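Local coordinates for methyltransferase domain-containing protein (Deinococcus radiodurans, PDB 3M33) that is of uncharacterised function but is probably a methyltransferase, at residues P24-L29 / H172-E177; D33-F38 / E208-V213. One frame throughout, in Å; residues are numbered along the deposited sequence.

Interaction 1: P24-L29 / H172-E177; sequences PWARVL and HAPTWE. With SO4 (sulfate ion), chain I.
Val28 and His172 face each other as an antiparallel hydrogen-bonded pair, their CA atoms 5.5 Å apart. Val28 N donates to His172 O at 3.1 Å, and His172 N returns a bond to Val28 O, also at 3.1 Å. Both side chains leave from the same face of the sheet. The beta-branched valine suits the extended backbone of so short a strand, and the histidine lies beside Pro205, Ser30 and Arg202. His172 O has a second visitor, the CA-H of Arg27, with CA 3.3 Å from the oxygen.

Two residues further on, where the next hydrogen-bonded pair would fall, Pro174 has no N-H to offer. Its CD instead presses against Ala26 O at 3.1 Å, so the pairing stops there, and the small side chain of Ala26 leaves room for the ring, CB to CD 4.2 Å. Beyond the proline, Thr175 takes the N-cap position of helix 176-186. Ala173 CB meets the indole of Trp25 obliquely, nearest its CD1, and Trp25 NE1 bonds to Tyr206 OH.

Arg27 turns its charge away from 172-177. Its CG stands between the backbone N and the carbonyl carbon (chi1 60°), and the chain then bends at chi2. NH1 bonds back to Trp25 O at 2.8 Å, fixing the group's rotation, while NE points at sulfate O2 at 2.9 Å, nearly straight at 167°. The ion probably comes from the crystallisation liquor.

The whole is an edge-strand pairing: strand 28-29 adds a short antiparallel outer strand to the end of strand 160-173, closing one side of the mixed sheet.

Interaction 2: D33-F38 / E208-V213; sequences DPELTF and EERHLV. With SO4 (sulfate ion), chain I.
Pro34 sits on the flat guanidinium of Arg210, its CG 4.0 Å above the plane and over the centre, while acids occupy the rim. Pro34 CB also packs on Arg210 CG at 3.7 Å, a fit for a compact apolar ring. At the edge, Arg210 NE donates to the anti lone pair of Glu35 OE2 at 2.8 Å, with carboxylate and guanidinium planes 63° apart; the extended Glu35 chain (chi2 176°) carries its carboxylate across. NH1 and NH2 both hold Glu208 OE1, each at 3.0 Å, and NH1 also bonds Glu209 O. Glu208 OE2 is hydrogen-bonded to Tyr206 OH and His23 ND1. An alanine in place of Arg210 would probably leave Glu208 OE1 without its two donors and open a gap beneath the Pro34 ring. Glu35 OE1 also meets Arg118 and OE2 Arg119, so its negative charge is probably balanced by several arginines.

A water links Arg210 NH2, Asp33 OD2 and the sulfate. Asp33 OD2 also caps Glu35 N at 2.6 Å, before the helix. Leu212 sets CD2 against Thr37 CB at 3.6 Å and near Phe38 CB. This is helix-on-sheet packing, helix 36-45 starting on strand 204-216 beside the salt-bridge network of Glu35, Glu208 and Arg210.

How the interactions relate
The centres of the two interactions lie about 19 Å apart, yet their edges touch: Leu29 packs on Pro34 and Glu208, and Trp25 on Glu208, while one sulfate meets both. Their segments alternate along the chain, 24-29 and 33-38 coming first, 172-177 and 208-213 much later. Strand 28-29 is followed, after a short loop and turn, by helix 36-45, and their partners, strands 160-173 and 204-216, are antiparallel neighbours in one mixed sheet. The N-terminal region is thus laid against the C-terminal pair of strands twice, at the sheet's edge and then on its face. Apart from the added edge strand, the strand order matches the class I methyltransferase fold, consistent with the family assignment.

Interaction 1: P24-L29 / H172-E177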
loop_
_atom_site.group_PDB
_atom_site.type_symbol
_atom_site.label_atom_id
_atom_site.label_comp_id
_atom_site.label_asym_id
_atom_site.label_seq_id
_atom_site.Cartn_x
_atom_site.Cartn_y
_atom_site.Cartn_z
ATOM N N PRO A 24 0.648 6.104 11.747
ATOM C CA PRO A 24 0.143 5.767 13.097
ATOM C C PRO A 24 -0.384 6.947 13.914
ATOM O O PRO A 24 -1.073 6.739 14.909
ATOM C CB PRO A 24 1.386 5.213 13.824
ATOM C CG PRO A 24 2.437 5.057 12.797
ATOM C CD PRO A 24 2.108 5.968 11.651
ATOM N N TRP A 25 -0.036 8.164 13.518
ATOM C CA TRP A 25 -0.414 9.342 14.282
ATOM C C TRP A 25 -1.779 9.886 13.843
ATOM O O TRP A 25 -2.234 9.613 12.739
ATOM C CB TRP A 25 0.669 10.412 14.141
ATOM C CG TRP A 25 0.885 10.921 12.724
ATOM C CD1 TRP A 25 0.288 11.999 12.153
ATOM C CD2 TRP A 25 1.776 10.382 11.727
ATOM N NE1 TRP A 25 0.742 12.172 10.862
ATOM C CE2 TRP A 25 1.650 11.186 10.574
ATOM C CE3 TRP A 25 2.665 9.298 11.699
ATOM C CZ2 TRP A 25 2.383 10.947 9.404
ATOM C CZ3 TRP A 25 3.390 9.055 10.536
ATOM C CH2 TRP A 25 3.244 9.877 9.404
ATOM N N ALA A 26 -2.439 10.622 14.729
ATOM C CA ALA A 26 -3.668 11.316 14.390
ATOM C C ALA A 26 -3.345 12.464 13.436
ATOM O O ALA A 26 -2.344 13.161 13.618
ATOM C CB ALA A 26 -4.330 11.842 15.640
ATOM N N ARG A 27 -4.186 12.652 12.418
ATOM C CA ARG A 27 -3.973 13.701 11.422
ATOM C C ARG A 27 -5.295 14.093 10.791
ATOM O O ARG A 27 -6.180 13.251 10.641
ATOM C CB ARG A 27 -3.023 13.201 10.333
ATOM C CG ARG A 27 -3.558 11.960 9.592
ATOM C CD ARG A 27 -2.534 10.841 9.542
ATOM N NE ARG A 27 -3.031 9.702 8.781
ATOM C CZ ARG A 27 -3.636 8.643 9.314
ATOM N NH1 ARG A 27 -3.802 8.553 10.635
ATOM N NH2 ARG A 27 -4.064 7.659 8.523
ATOM N N VAL A 28 -5.429 15.371 10.436
ATOM C CA VAL A 28 -6.578 15.867 9.683
ATOM C C VAL A 28 -6.101 16.398 8.322
ATOM O O VAL A 28 -5.192 17.228 8.252
ATOM C CB VAL A 28 -7.284 17.027 10.417
ATOM C CG1 VAL A 28 -8.413 17.612 9.551
ATOM C CG2 VAL A 28 -7.815 16.582 11.771
ATOM N N LEU A 29 -6.709 15.923 7.243
ATOM C CA LEU A 29 -6.359 16.393 5.904
ATOM C C LEU A 29 -7.009 17.746 5.640
ATOM O O LEU A 29 -8.201 17.918 5.899
ATOM C CB LEU A 29 -6.837 15.380 4.849
ATOM C CG LEU A 29 -6.212 13.987 4.931
ATOM C CD1 LEU A 29 -7.026 12.968 4.130
ATOM C CD2 LEU A 29 -4.783 14.034 4.456
ATOM N N HIS A 172 -2.458 18.279 9.138
ATOM C CA HIS A 172 -1.948 18.718 10.443
ATOM C C HIS A 172 -1.939 17.567 11.435
ATOM O O HIS A 172 -2.879 16.764 11.476
ATOM C CB HIS A 172 -2.802 19.842 11.026
ATOM C CG HIS A 172 -2.866 21.060 10.162
ATOM N ND1 HIS A 172 -2.077 22.171 10.382
ATOM C CD2 HIS A 172 -3.625 21.343 9.078
ATOM C CE1 HIS A 172 -2.347 23.083 9.467
ATOM N NE2 HIS A 172 -3.283 22.607 8.666
ATOM N N ALA A 173 -0.870 17.483 12.221
ATOM C CA ALA A 173 -0.858 16.636 13.411
ATOM C C ALA A 173 -1.435 17.487 14.544
ATOM O O ALA A 173 -0.871 18.533 14.891
ATOM C CB ALA A 173 0.545 16.200 13.735
ATOM N N PRO A 174 -2.575 17.058 15.111
ATOM C CA PRO A 174 -3.340 17.959 15.993
ATOM C C PRO A 174 -2.652 18.248 17.322
ATOM O O PRO A 174 -2.925 19.288 17.907
ATOM C CB PRO A 174 -4.667 17.212 16.230
ATOM C CG PRO A 174 -4.714 16.138 15.168
ATOM C CD PRO A 174 -3.274 15.789 14.862
ATOM N N THR A 175 -1.777 17.365 17.790
ATOM C CA THR A 175 -1.110 17.591 19.074
ATOM C C THR A 175 0.376 17.250 19.054
ATOM O O THR A 175 0.861 16.529 18.168
ATOM C CB THR A 175 -1.749 16.762 20.191
ATOM O OG1 THR A 175 -1.432 15.387 19.981
ATOM C CG2 THR A 175 -3.271 16.940 20.196
ATOM N N TRP A 176 1.089 17.775 20.051
ATOM C CA TRP A 176 2.509 17.510 20.224
ATOM C C TRP A 176 2.792 16.014 20.218
ATOM O O TRP A 176 3.739 15.554 19.577
ATOM C CB TRP A 176 3.012 18.144 21.535
ATOM C CG TRP A 176 4.337 17.610 22.006
ATOM C CD1 TRP A 176 4.577 16.910 23.152
ATOM C CD2 TRP A 176 5.608 17.736 21.343
ATOM N NE1 TRP A 176 5.913 16.596 23.248
ATOM C CE2 TRP A 176 6.566 17.094 22.151
ATOM C CE3 TRP A 176 6.026 18.331 20.151
ATOM C CZ2 TRP A 176 7.914 17.024 21.797
ATOM C CZ3 TRP A 176 7.363 18.266 19.803
ATOM C CH2 TRP A 176 8.291 17.615 20.621
ATOM N N GLU A 177 1.965 15.249 20.923
ATOM C CA GLU A 177 2.141 13.797 20.959
ATOM C C GLU A 177 2.085 13.210 19.551
ATOM O O GLU A 177 2.875 12.326 19.191
ATOM C CB GLU A 177 1.073 13.138 21.835
ATOM C CG GLU A 177 1.261 13.378 23.320
ATOM C CD GLU A 177 1.033 14.826 23.708
ATOM O OE1 GLU A 177 0.116 15.468 23.145
ATOM O OE2 GLU A 177 1.774 15.319 24.580
HETATM S S SO4 I . -3.730 9.940 5.444
HETATM O O1 SO4 I . -4.624 8.900 4.931
HETATM O O2 SO4 I . -2.513 9.354 6.000
HETATM O O3 SO4 I . -3.382 10.845 4.354
HETATM O O4 SO4 I . -4.406 10.675 6.506
#

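Interaction 2: D33-F38 / E208-V213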
loop_
_atom_site.group_PDB
_atom_site.type_symbol
_atom_site.label_atom_id
_atom_site.label_comp_id
_atom_site.label_asym_id
_atom_site.label_seq_id
_atom_site.Cartn_x
_atom_site.Cartn_y
_atom_site.Cartn_z
ATOM N N ASP A 33 -8.041 13.241 0.136
ATOM C CA ASP A 33 -7.169 12.121 0.495
ATOM C C ASP A 33 -6.264 11.841 -0.676
ATOM O O ASP A 33 -6.744 11.693 -1.782
ATOM C CB ASP A 33 -8.006 10.874 0.792
ATOM C CG ASP A 33 -7.154 9.684 1.273
ATOM O OD1 ASP A 33 -7.490 9.098 2.324
ATOM O OD2 ASP A 33 -6.140 9.344 0.628
ATOM N N PRO A 34 -4.945 11.760 -0.443
ATOM C CA PRO A 34 -4.023 11.599 -1.573
ATOM C C PRO A 34 -4.027 10.197 -2.182
ATOM O O PRO A 34 -3.288 9.976 -3.142
ATOM C CB PRO A 34 -2.652 11.914 -0.952
ATOM C CG PRO A 34 -2.808 11.544 0.474
ATOM C CD PRO A 34 -4.233 11.888 0.836
ATOM N N GLU A 35 -4.831 9.272 -1.659
ATOM C CA GLU A 35 -4.952 7.955 -2.298
ATOM C C GLU A 35 -6.243 7.780 -3.088
ATOM O O GLU A 35 -6.493 6.712 -3.625
ATOM C CB GLU A 35 -4.763 6.822 -1.280
ATOM C CG GLU A 35 -3.311 6.694 -0.803
ATOM C CD GLU A 35 -3.119 5.643 0.278
ATOM O OE1 GLU A 35 -3.888 4.665 0.294
ATOM O OE2 GLU A 35 -2.190 5.793 1.108
ATOM N N LEU A 36 -7.059 8.826 -3.187
ATOM C CA LEU A 36 -8.295 8.727 -3.984
ATOM C C LEU A 36 -8.022 8.303 -5.429
ATOM O O LEU A 36 -8.785 7.530 -6.005
ATOM C CB LEU A 36 -9.083 10.039 -3.993
ATOM C CG LEU A 36 -9.681 10.484 -2.657
ATOM C CD1 LEU A 36 -10.319 11.872 -2.793
ATOM C CD2 LEU A 36 -10.684 9.454 -2.135
ATOM N N THR A 37 -6.939 8.810 -6.014
ATOM C CA THR A 37 -6.664 8.548 -7.427
ATOM C C THR A 37 -6.306 7.088 -7.605
ATOM O O THR A 37 -6.704 6.455 -8.579
ATOM C CB THR A 37 -5.545 9.463 -7.985
ATOM O OG1 THR A 37 -5.904 10.832 -7.761
ATOM C CG2 THR A 37 -5.367 9.252 -9.497
ATOM N N PHE A 38 -5.590 6.543 -6.626
ATOM C CA PHE A 38 -5.226 5.135 -6.645
ATOM C C PHE A 38 -6.490 4.266 -6.622
ATOM O O PHE A 38 -6.590 3.286 -7.355
ATOM C CB PHE A 38 -4.325 4.807 -5.444
ATOM C CG PHE A 38 -4.041 3.334 -5.273
ATOM C CD1 PHE A 38 -2.936 2.752 -5.872
ATOM C CD2 PHE A 38 -4.868 2.544 -4.496
ATOM C CE1 PHE A 38 -2.668 1.417 -5.704
ATOM C CE2 PHE A 38 -4.605 1.195 -4.319
ATOM C CZ PHE A 38 -3.506 0.632 -4.932
ATOM N N GLU A 208 1.075 15.205 3.427
ATOM C CA GLU A 208 0.919 13.784 3.169
ATOM C C GLU A 208 1.199 13.604 1.684
ATOM O O GLU A 208 0.531 14.204 0.850
ATOM C CB GLU A 208 -0.515 13.339 3.503
ATOM C CG GLU A 208 -0.792 13.152 4.998
ATOM C CD GLU A 208 -0.231 11.839 5.536
ATOM O OE1 GLU A 208 0.162 10.974 4.710
ATOM O OE2 GLU A 208 -0.194 11.666 6.777
ATOM N N GLU A 209 2.173 12.778 1.337
ATOM C CA GLU A 209 2.551 12.656 -0.063
ATOM C C GLU A 209 2.509 11.214 -0.554
ATOM O O GLU A 209 2.780 10.290 0.198
ATOM C CB GLU A 209 3.933 13.292 -0.290
ATOM C CG GLU A 209 4.030 14.662 0.349
ATOM C CD GLU A 209 5.241 15.471 -0.103
ATOM O OE1 GLU A 209 6.368 14.949 -0.065
ATOM O OE2 GLU A 209 5.048 16.634 -0.500
ATOM N N ARG A 210 2.162 11.022 -1.823
ATOM C CA ARG A 210 2.060 9.681 -2.383
ATOM C C ARG A 210 2.640 9.633 -3.791
ATOM O O ARG A 210 2.623 10.627 -4.505
ATOM C CB ARG A 210 0.603 9.215 -2.422
ATOM C CG ARG A 210 -0.111 9.255 -1.078
ATOM C CD ARG A 210 0.275 8.076 -0.151
ATOM N NE ARG A 210 -0.575 8.087 1.041
ATOM C CZ ARG A 210 -0.347 8.855 2.101
ATOM N NH1 ARG A 210 0.714 9.656 2.104
ATOM N NH2 ARG A 210 -1.180 8.844 3.143
ATOM N N HIS A 211 3.142 8.466 -4.179
ATOM C CA HIS A 211 3.680 8.250 -5.516
ATOM C C HIS A 211 2.898 7.113 -6.162
ATOM O O HIS A 211 3.063 5.963 -5.776
ATOM C CB HIS A 211 5.153 7.840 -5.401
ATOM C CG HIS A 211 5.850 7.660 -6.714
ATOM N ND1 HIS A 211 7.093 7.065 -6.815
ATOM C CD2 HIS A 211 5.501 8.015 -7.973
ATOM C CE1 HIS A 211 7.472 7.056 -8.080
ATOM N NE2 HIS A 211 6.522 7.616 -8.806
ATOM N N LEU A 212 2.056 7.423 -7.144
ATOM C CA LEU A 212 1.262 6.392 -7.815
ATOM C C LEU A 212 1.924 5.966 -9.103
ATOM O O LEU A 212 2.378 6.813 -9.873
ATOM C CB LEU A 212 -0.136 6.909 -8.161
ATOM C CG LEU A 212 -1.215 7.110 -7.111
ATOM C CD1 LEU A 212 -0.797 8.144 -6.081
ATOM C CD2 LEU A 212 -2.510 7.539 -7.798
ATOM N N VAL A 213 1.950 4.660 -9.358
ATOM C CA VAL A 213 2.575 4.138 -10.560
ATOM C C VAL A 213 1.706 3.036 -11.150
ATOM O O VAL A 213 1.354 2.078 -10.466
ATOM C CB VAL A 213 4.005 3.571 -10.268
ATOM C CG1 VAL A 213 4.589 2.895 -11.489
ATOM C CG2 VAL A 213 4.936 4.669 -9.793
HETATM S S SO4 I . -3.730 9.940 5.444
HETATM O O1 SO4 I . -4.624 8.900 4.931
HETATM O O2 SO4 I . -2.513 9.354 6.000
HETATM O O3 SO4 I . -3.382 10.845 4.354
HETATM O O4 SO4 I . -4.406 10.675 6.506
HETATM O O HOH W 1 -4.116 8.307 2.480
#